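Side-chain contacts in alcohol dehydrogenase (Escherichia coli, PDB 5VM2), which is probably a zinc-dependent, NAD(P)-linked alcohol dehydrogenase of unknown substrate, with a GroES-like catalytic domain joined to a Rossmann-type nucleotide-binding domain: residues A[323-326]-A[327-331]; A[222-225]-A[226-229]; A[23-26]-A[27-30]; A[308-311]-A[312-315]. All coordinates share one frame; numbering follows the deposited sequence.

The four contacts are short-range examples of one theme, a side chain meeting a neighbour a turn away, and none touches another. Interactions 2 and 3 mark the far ends of the molecule, their centres about 53 Å apart on opposite sides of the chain's centre: 222-229 belongs to the Rossmann-type half, presumably nucleotide-binding, 23-30 to the GroES-like half. Interactions 1 and 4 lie nearer the magnesium ion, their closest atoms about 11 Å from each other. This ion, held at H65, E66 and E152, is about 12 Å from the side chain of F328 in interaction 1 and about 11 Å from that of M314 in interaction 4, so neither contact supplies a ligand.

Interaction 1. Residues A[323-326]-A[327-331]; sequences DVQQ and AFEES
Q325 and Q326 each reach one helical turn forward to a glutamate, and the two pairs solve the same i to i+4 problem with different geometry. Q325 folds at its second torsion (chi2 54°), which carries the amide across the E329 chain, with its plane turned 77° from the carboxylate. NE2 of Q325 gives E329 OE2 a nearly straight bond of 2.8 Å; the acceptor lies in the amide plane and is met on its anti side, somewhat out of the carboxylate plane. Q326 is instead extended and runs alongside E330, both chains leading outward. Its amide is again steeply turned against the carboxylate, but Q326 NE2 approaches E330 OE2 from above the carboxylate plane, 59° out of it, at 2.6 Å.

The buried side of the helix is apolar. CG2 of V324 sits in the plane of the F328 ring, at its edge, 3.6 Å from CE2 of F328. One turn further on, S331 OG donates to A327 O over 2.6 Å, so this carbonyl serves both the hydroxyl and the amide of the same serine.

Helix 324-333 connects strands 315-320 and 340-344 in a beta-alpha-beta unit. V324 and A327 rest on I343, F328 meets the F46 ring of helix 41-48, and the amide of Q325 also bonds the backbone of G12 and M14. E330 OE1 is tied to Y319 OH in the preceding strand.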
# COMPACT_ATOMS: atom_id res chain seq x y z
N ASP A 323 -2.08 -11.80 -19.30
CA ASP A 323 -3.48 -11.82 -18.88
C ASP A 323 -3.86 -10.59 -18.06
O ASP A 323 -4.74 -10.69 -17.19
CB ASP A 323 -3.76 -13.09 -18.08
CG ASP A 323 -3.51 -14.35 -18.89
OD1 ASP A 323 -3.90 -14.40 -20.07
OD2 ASP A 323 -2.91 -15.30 -18.33
N VAL A 324 -3.24 -9.44 -18.32
CA VAL A 324 -3.44 -8.31 -17.42
C VAL A 324 -4.88 -7.82 -17.46
O VAL A 324 -5.43 -7.37 -16.45
CB VAL A 324 -2.44 -7.18 -17.74
CG1 VAL A 324 -2.55 -6.75 -19.19
CG2 VAL A 324 -2.66 -5.99 -16.81
N GLN A 325 -5.58 -7.98 -18.59
CA GLN A 325 -6.96 -7.52 -18.69
C GLN A 325 -7.85 -8.24 -17.69
O GLN A 325 -8.60 -7.61 -16.93
CB GLN A 325 -7.48 -7.73 -20.11
CG GLN A 325 -8.90 -7.22 -20.37
CD GLN A 325 -9.11 -5.76 -19.99
OE1 GLN A 325 -8.18 -4.96 -20.04
NE2 GLN A 325 -10.32 -5.42 -19.59
N GLN A 326 -7.81 -9.58 -17.68
CA GLN A 326 -8.57 -10.35 -16.71
C GLN A 326 -8.18 -9.98 -15.29
O GLN A 326 -9.04 -9.86 -14.41
CB GLN A 326 -8.37 -11.85 -16.96
CG GLN A 326 -8.54 -12.71 -15.72
CD GLN A 326 -8.53 -14.19 -16.04
OE1 GLN A 326 -7.99 -14.61 -17.07
NE2 GLN A 326 -9.13 -14.99 -15.17
N ALA A 327 -6.87 -9.79 -15.05
CA ALA A 327 -6.40 -9.39 -13.73
C ALA A 327 -7.14 -8.17 -13.21
O ALA A 327 -7.51 -8.11 -12.03
CB ALA A 327 -4.89 -9.12 -13.77
N PHE A 328 -7.38 -7.18 -14.08
CA PHE A 328 -8.06 -5.97 -13.63
C PHE A 328 -9.57 -6.14 -13.61
O PHE A 328 -10.23 -5.57 -12.74
CB PHE A 328 -7.65 -4.79 -14.50
CG PHE A 328 -6.37 -4.13 -14.05
CD1 PHE A 328 -6.36 -3.29 -12.95
CD2 PHE A 328 -5.18 -4.39 -14.70
CE1 PHE A 328 -5.19 -2.69 -12.53
CE2 PHE A 328 -4.00 -3.80 -14.28
CZ PHE A 328 -4.01 -2.95 -13.19
N GLU A 329 -10.13 -6.91 -14.54
CA GLU A 329 -11.55 -7.21 -14.49
C GLU A 329 -11.91 -7.94 -13.20
O GLU A 329 -12.83 -7.55 -12.48
CB GLU A 329 -11.97 -8.02 -15.72
CG GLU A 329 -11.92 -7.24 -17.02
CD GLU A 329 -12.19 -8.10 -18.24
OE1 GLU A 329 -12.45 -9.31 -18.07
OE2 GLU A 329 -12.15 -7.57 -19.36
N GLU A 330 -11.17 -9.01 -12.89
CA GLU A 330 -11.46 -9.78 -11.68
C GLU A 330 -11.22 -8.95 -10.43
O GLU A 330 -11.93 -9.12 -9.43
CB GLU A 330 -10.61 -11.05 -11.65
CG GLU A 330 -11.02 -12.07 -12.70
CD GLU A 330 -10.36 -13.41 -12.49
OE1 GLU A 330 -9.51 -13.53 -11.58
OE2 GLU A 330 -10.69 -14.36 -13.24
N SER A 331 -10.23 -8.06 -10.45
CA SER A 331 -10.00 -7.17 -9.32
C SER A 331 -11.17 -6.22 -9.10
O SER A 331 -11.31 -5.66 -8.01
CB SER A 331 -8.71 -6.38 -9.53
OG SER A 331 -7.60 -7.26 -9.59

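Interaction 2. Residues A[222-225]-A[226-229]; sequences KEDT and IARC
The guanidinium of R228 and the carboxylate of E223 lie nearly in one plane, 20° apart, and meet edge to edge rather than face on. E223 OE2 sits at the guanidinium edge, where R228 NE donates to it over 3.0 Å in a salt bridge; the oxygen is met almost along its own C-O axis, though the bond is bent at the hydrogen (140°). Water 1 occupies the same edge and completes a small ring: it donates to E223 OE2 over 2.6 Å and accepts from R228 NH2. Two bends in the arginine chain, at chi2 and chi3, bring CD and NE alongside the carboxylate of E223. The other oxygen of E223 takes the backbone NH of N219, so both oxygens of the carboxylate are gripped.

D224 caps the helix. With CG anti to the backbone nitrogen (chi1 -170°), its OD1 swings over the first turn and accepts weakly from A227 N at 3.3 Å, and weakly also from I226 N. Water 2 shares this end, donating a hydrogen bond to D224 OD1 and accepting one from I226 N. Below the cap, regular turns begin: R228 N bonds D224 O at 2.9 Å.

Helix 225-232 follows strand 216-219, an outermost strand of the six-stranded parallel Rossmann sheet. R228 packs on V216 and I218 of that strand, C229 on I218 and L257, and I226 on Y256 and L257.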
# COMPACT_ATOMS: atom_id res chain seq x y z
N LYS A 222 -22.85 -8.97 10.83
CA LYS A 222 -23.54 -9.92 11.69
C LYS A 222 -23.52 -9.50 13.16
O LYS A 222 -24.21 -10.13 13.97
CB LYS A 222 -22.91 -11.31 11.55
CG LYS A 222 -22.65 -11.73 10.11
CD LYS A 222 -22.80 -13.23 9.93
CE LYS A 222 -22.62 -13.62 8.47
NZ LYS A 222 -23.87 -14.15 7.86
N GLU A 223 -22.77 -8.47 13.52
CA GLU A 223 -22.64 -8.02 14.89
C GLU A 223 -22.78 -6.50 14.97
O GLU A 223 -22.62 -5.79 13.98
CB GLU A 223 -21.29 -8.43 15.50
CG GLU A 223 -20.96 -9.92 15.40
CD GLU A 223 -19.52 -10.22 15.76
OE1 GLU A 223 -18.75 -10.63 14.87
OE2 GLU A 223 -19.15 -10.03 16.94
N ASP A 224 -23.08 -6.02 16.17
CA ASP A 224 -23.09 -4.59 16.46
C ASP A 224 -21.64 -4.16 16.69
O ASP A 224 -21.07 -4.43 17.75
CB ASP A 224 -23.96 -4.29 17.68
CG ASP A 224 -24.21 -2.81 17.89
OD1 ASP A 224 -23.37 -1.97 17.48
OD2 ASP A 224 -25.25 -2.47 18.50
N THR A 225 -21.06 -3.47 15.71
CA THR A 225 -19.64 -3.10 15.80
C THR A 225 -19.36 -2.23 17.01
O THR A 225 -18.38 -2.45 17.74
CB THR A 225 -19.19 -2.38 14.52
OG1 THR A 225 -19.53 -3.17 13.37
CG2 THR A 225 -17.68 -2.13 14.55
N ILE A 226 -20.21 -1.23 17.26
CA ILE A 226 -19.93 -0.32 18.36
C ILE A 226 -20.04 -1.05 19.70
O ILE A 226 -19.18 -0.90 20.57
CB ILE A 226 -20.87 0.90 18.29
CG1 ILE A 226 -20.41 1.83 17.16
CG2 ILE A 226 -20.89 1.63 19.61
CD1 ILE A 226 -21.44 2.86 16.75
N ALA A 227 -21.07 -1.88 19.86
CA ALA A 227 -21.22 -2.64 21.10
C ALA A 227 -20.06 -3.61 21.30
O ALA A 227 -19.52 -3.72 22.40
CB ALA A 227 -22.55 -3.39 21.09
N ARG A 228 -19.68 -4.33 20.24
CA ARG A 228 -18.58 -5.28 20.36
C ARG A 228 -17.26 -4.58 20.68
O ARG A 228 -16.45 -5.10 21.46
CB ARG A 228 -18.45 -6.09 19.07
CG ARG A 228 -19.63 -7.04 18.81
CD ARG A 228 -19.59 -8.25 19.74
NE ARG A 228 -18.33 -8.99 19.62
CZ ARG A 228 -17.35 -8.94 20.52
NH1 ARG A 228 -17.47 -8.19 21.60
NH2 ARG A 228 -16.23 -9.64 20.32
N CYS A 229 -17.04 -3.40 20.10
CA CYS A 229 -15.82 -2.65 20.40
C CYS A 229 -15.85 -2.10 21.82
O CYS A 229 -14.81 -2.07 22.49
CB CYS A 229 -15.65 -1.52 19.38
SG CYS A 229 -15.09 -2.06 17.75
O HOH W 1 -16.67 -10.65 17.59
O HOH W 2 -22.31 -0.09 15.40

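Interaction 3. Residues A[23-26]-A[27-30]; sequences VPKE and DEVL
K25 and E28 hold each other twice, and this is the close part of the turn. E28 N donates to K25 O over 3.0 Å, the bond that closes the four-residue turn. In return the glutamate side chain folds back: with CG beside its own backbone nitrogen (chi1 -57°) and the rest extended, it runs alongside K25 and brings OE2 within 2.9 Å of K25 N. That donor stands above the carboxylate plane, 47° out of it, yet the N-H points well at the oxygen. The aliphatic start of the lysine lies against the carboxylate as well, K25 CG being 3.3 Å from E28 OE2. Beside this polar pair P24 makes an apolar contact, its CG meeting L30 CB at 3.6 Å, with C130 of strand 128-132 packed on both residues.

The outer side is looser. K25 NZ swings off, 4.7 Å from E28 OE2, where the opposite charges may still attract weakly but are not in contact. Water 3 bridges V23 O and E28 OE2, donating to both, so OE2 has two donors. E26 at the corner is exposed; its side chain touches S76 and R77.

The arrangement is a type I beta turn, reinforced by a side chain that bonds the NH of the turn's first residue, and it leads the chain into strand 28-37 of the GroES-like domain.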
# COMPACT_ATOMS: atom_id res chain seq x y z
N VAL A 23 17.13 3.67 -20.83
CA VAL A 23 18.56 3.78 -20.53
C VAL A 23 18.69 4.42 -19.16
O VAL A 23 18.18 5.53 -18.95
CB VAL A 23 19.30 4.60 -21.59
CG1 VAL A 23 20.69 4.96 -21.11
CG2 VAL A 23 19.37 3.83 -22.90
N PRO A 24 19.35 3.78 -18.20
CA PRO A 24 19.45 4.36 -16.85
C PRO A 24 20.30 5.62 -16.87
O PRO A 24 21.38 5.65 -17.48
CB PRO A 24 20.10 3.25 -16.02
CG PRO A 24 20.37 2.10 -16.96
CD PRO A 24 20.22 2.60 -18.35
N LYS A 25 19.80 6.67 -16.22
CA LYS A 25 20.65 7.82 -15.94
C LYS A 25 21.77 7.39 -14.99
O LYS A 25 21.78 6.28 -14.46
CB LYS A 25 19.83 8.96 -15.35
CG LYS A 25 18.57 9.31 -16.13
CD LYS A 25 18.84 10.31 -17.24
CE LYS A 25 17.55 10.92 -17.76
NZ LYS A 25 16.56 9.88 -18.13
N GLU A 26 22.73 8.29 -14.78
CA GLU A 26 23.95 7.90 -14.07
C GLU A 26 23.71 7.55 -12.61
O GLU A 26 24.58 6.93 -11.99
CB GLU A 26 24.99 9.01 -14.17
CG GLU A 26 24.58 10.33 -13.56
CD GLU A 26 25.76 11.26 -13.37
OE1 GLU A 26 25.64 12.20 -12.56
OE2 GLU A 26 26.79 11.06 -14.04
N ASP A 27 22.57 7.92 -12.04
CA ASP A 27 22.25 7.58 -10.66
C ASP A 27 21.14 6.55 -10.54
O ASP A 27 20.59 6.37 -9.45
CB ASP A 27 21.89 8.84 -9.86
CG ASP A 27 20.55 9.42 -10.27
OD1 ASP A 27 20.28 9.50 -11.49
OD2 ASP A 27 19.76 9.79 -9.38
N GLU A 28 20.80 5.87 -11.63
CA GLU A 28 19.66 4.97 -11.67
C GLU A 28 20.10 3.52 -11.89
O GLU A 28 21.20 3.24 -12.37
CB GLU A 28 18.68 5.38 -12.78
CG GLU A 28 18.19 6.81 -12.66
CD GLU A 28 17.19 7.18 -13.75
OE1 GLU A 28 16.35 8.07 -13.50
OE2 GLU A 28 17.27 6.60 -14.85
N VAL A 29 19.20 2.61 -11.53
CA VAL A 29 19.33 1.20 -11.86
C VAL A 29 18.34 0.88 -12.96
O VAL A 29 17.29 1.52 -13.08
CB VAL A 29 19.09 0.28 -10.63
CG1 VAL A 29 20.14 0.53 -9.56
CG2 VAL A 29 17.69 0.50 -10.08
N LEU A 30 18.68 -0.11 -13.78
CA LEU A 30 17.75 -0.69 -14.73
C LEU A 30 17.38 -2.08 -14.23
O LEU A 30 18.26 -2.94 -14.08
CB LEU A 30 18.36 -0.77 -16.14
CG LEU A 30 17.51 -1.55 -17.15
CD1 LEU A 30 16.39 -0.68 -17.71
CD2 LEU A 30 18.37 -2.11 -18.28
O HOH W 3 16.00 6.48 -17.55

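Interaction 4. Residues A[308-311]-A[312-315]; sequences RFDV and KSMV
D310 meets S313 because two first torsions turn their polar ends to the same place. In D310, CG is swung opposite the main-chain N (chi1 -178°), and a chi2 of only -9° sets the carboxylate so that OD1 faces S313 N and OD2 faces S313 OG. In S313 the hydroxyl lies beside its own backbone nitrogen (chi1 -69°), and NH and OG therefore present themselves together to one carboxylate. The match is two-pronged. S313 N donates to D310 OD1 in a nearly straight bond of 2.9 Å, while S313 OG donates to D310 OD2 over 2.6 Å. Each oxygen is met on its syn side, moderately out of the carboxylate plane, and with both of its oxygens engaged the carboxylate can hardly rotate. Such paired donation would probably stabilise the ionised acid.

Behind it the backbone closes more tightly than an alpha helix would. M314 N bonds V311 O at 3.2 Å, from above the carbonyl plane, and V315 N follows with K312 O at 3.3 Å. M314 lays its CG 3.7 Å from D310 O, a carbonyl that also receives Q186 NE2 of helix 179-190; the methionine side chain packs on L182 and Q186 of the same helix. K312 points off to a salt bridge with D144.

An aspartate taking the NH three residues on resembles the start of a helix, but what follows here is two overlapping turns with i to i+3 bonds, V311 to M314 and K312 to V315, which carry the chain from helix 297-305 into strand 315-320.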
# COMPACT_ATOMS: atom_id res chain seq x y z
N ARG A 308 8.38 -12.14 11.00
CA ARG A 308 7.38 -11.56 11.90
C ARG A 308 6.22 -10.96 11.12
O ARG A 308 5.08 -10.99 11.58
CB ARG A 308 8.03 -10.50 12.79
CG ARG A 308 7.14 -10.01 13.91
CD ARG A 308 7.94 -9.24 14.96
NE ARG A 308 8.83 -10.11 15.72
CZ ARG A 308 9.70 -9.68 16.64
NH1 ARG A 308 9.80 -8.38 16.90
NH2 ARG A 308 10.47 -10.54 17.29
N PHE A 309 6.50 -10.42 9.94
CA PHE A 309 5.51 -9.78 9.08
C PHE A 309 5.33 -10.69 7.86
O PHE A 309 6.27 -10.88 7.09
CB PHE A 309 6.00 -8.38 8.69
CG PHE A 309 4.93 -7.44 8.22
CD1 PHE A 309 4.80 -6.19 8.80
CD2 PHE A 309 4.10 -7.77 7.15
CE1 PHE A 309 3.83 -5.30 8.36
CE2 PHE A 309 3.13 -6.88 6.71
CZ PHE A 309 3.00 -5.65 7.31
N ASP A 310 4.13 -11.26 7.71
CA ASP A 310 3.85 -12.27 6.67
C ASP A 310 3.07 -11.61 5.54
O ASP A 310 1.87 -11.33 5.68
CB ASP A 310 3.08 -13.44 7.28
CG ASP A 310 2.79 -14.57 6.26
OD1 ASP A 310 3.02 -14.40 5.05
OD2 ASP A 310 2.31 -15.63 6.70
N VAL A 311 3.74 -11.37 4.41
CA VAL A 311 3.06 -10.86 3.22
C VAL A 311 2.78 -11.94 2.18
O VAL A 311 1.87 -11.76 1.35
CB VAL A 311 3.87 -9.71 2.57
CG1 VAL A 311 3.92 -8.51 3.49
CG2 VAL A 311 5.28 -10.16 2.18
N LYS A 312 3.51 -13.06 2.21
CA LYS A 312 3.29 -14.13 1.24
C LYS A 312 1.92 -14.76 1.42
O LYS A 312 1.24 -15.08 0.44
CB LYS A 312 4.39 -15.18 1.37
CG LYS A 312 4.13 -16.47 0.61
CD LYS A 312 5.34 -17.40 0.67
CE LYS A 312 6.61 -16.68 0.23
NZ LYS A 312 6.49 -16.14 -1.16
N SER A 313 1.49 -14.96 2.67
CA SER A 313 0.19 -15.56 2.94
C SER A 313 -0.96 -14.69 2.47
O SER A 313 -2.09 -15.18 2.37
CB SER A 313 0.04 -15.85 4.43
OG SER A 313 0.91 -16.89 4.84
N MET A 314 -0.72 -13.41 2.18
CA MET A 314 -1.82 -12.55 1.77
C MET A 314 -2.15 -12.68 0.29
O MET A 314 -3.28 -12.37 -0.10
CB MET A 314 -1.50 -11.09 2.12
CG MET A 314 -1.22 -10.90 3.60
SD MET A 314 -0.79 -9.21 4.04
CE MET A 314 -2.17 -8.33 3.30
N VAL A 315 -1.22 -13.16 -0.52
CA VAL A 315 -1.43 -13.26 -1.96
C VAL A 315 -2.45 -14.37 -2.22
O VAL A 315 -2.17 -15.55 -1.98
CB VAL A 315 -0.12 -13.53 -2.71
CG1 VAL A 315 -0.38 -13.62 -4.21
CG2 VAL A 315 0.87 -12.42 -2.42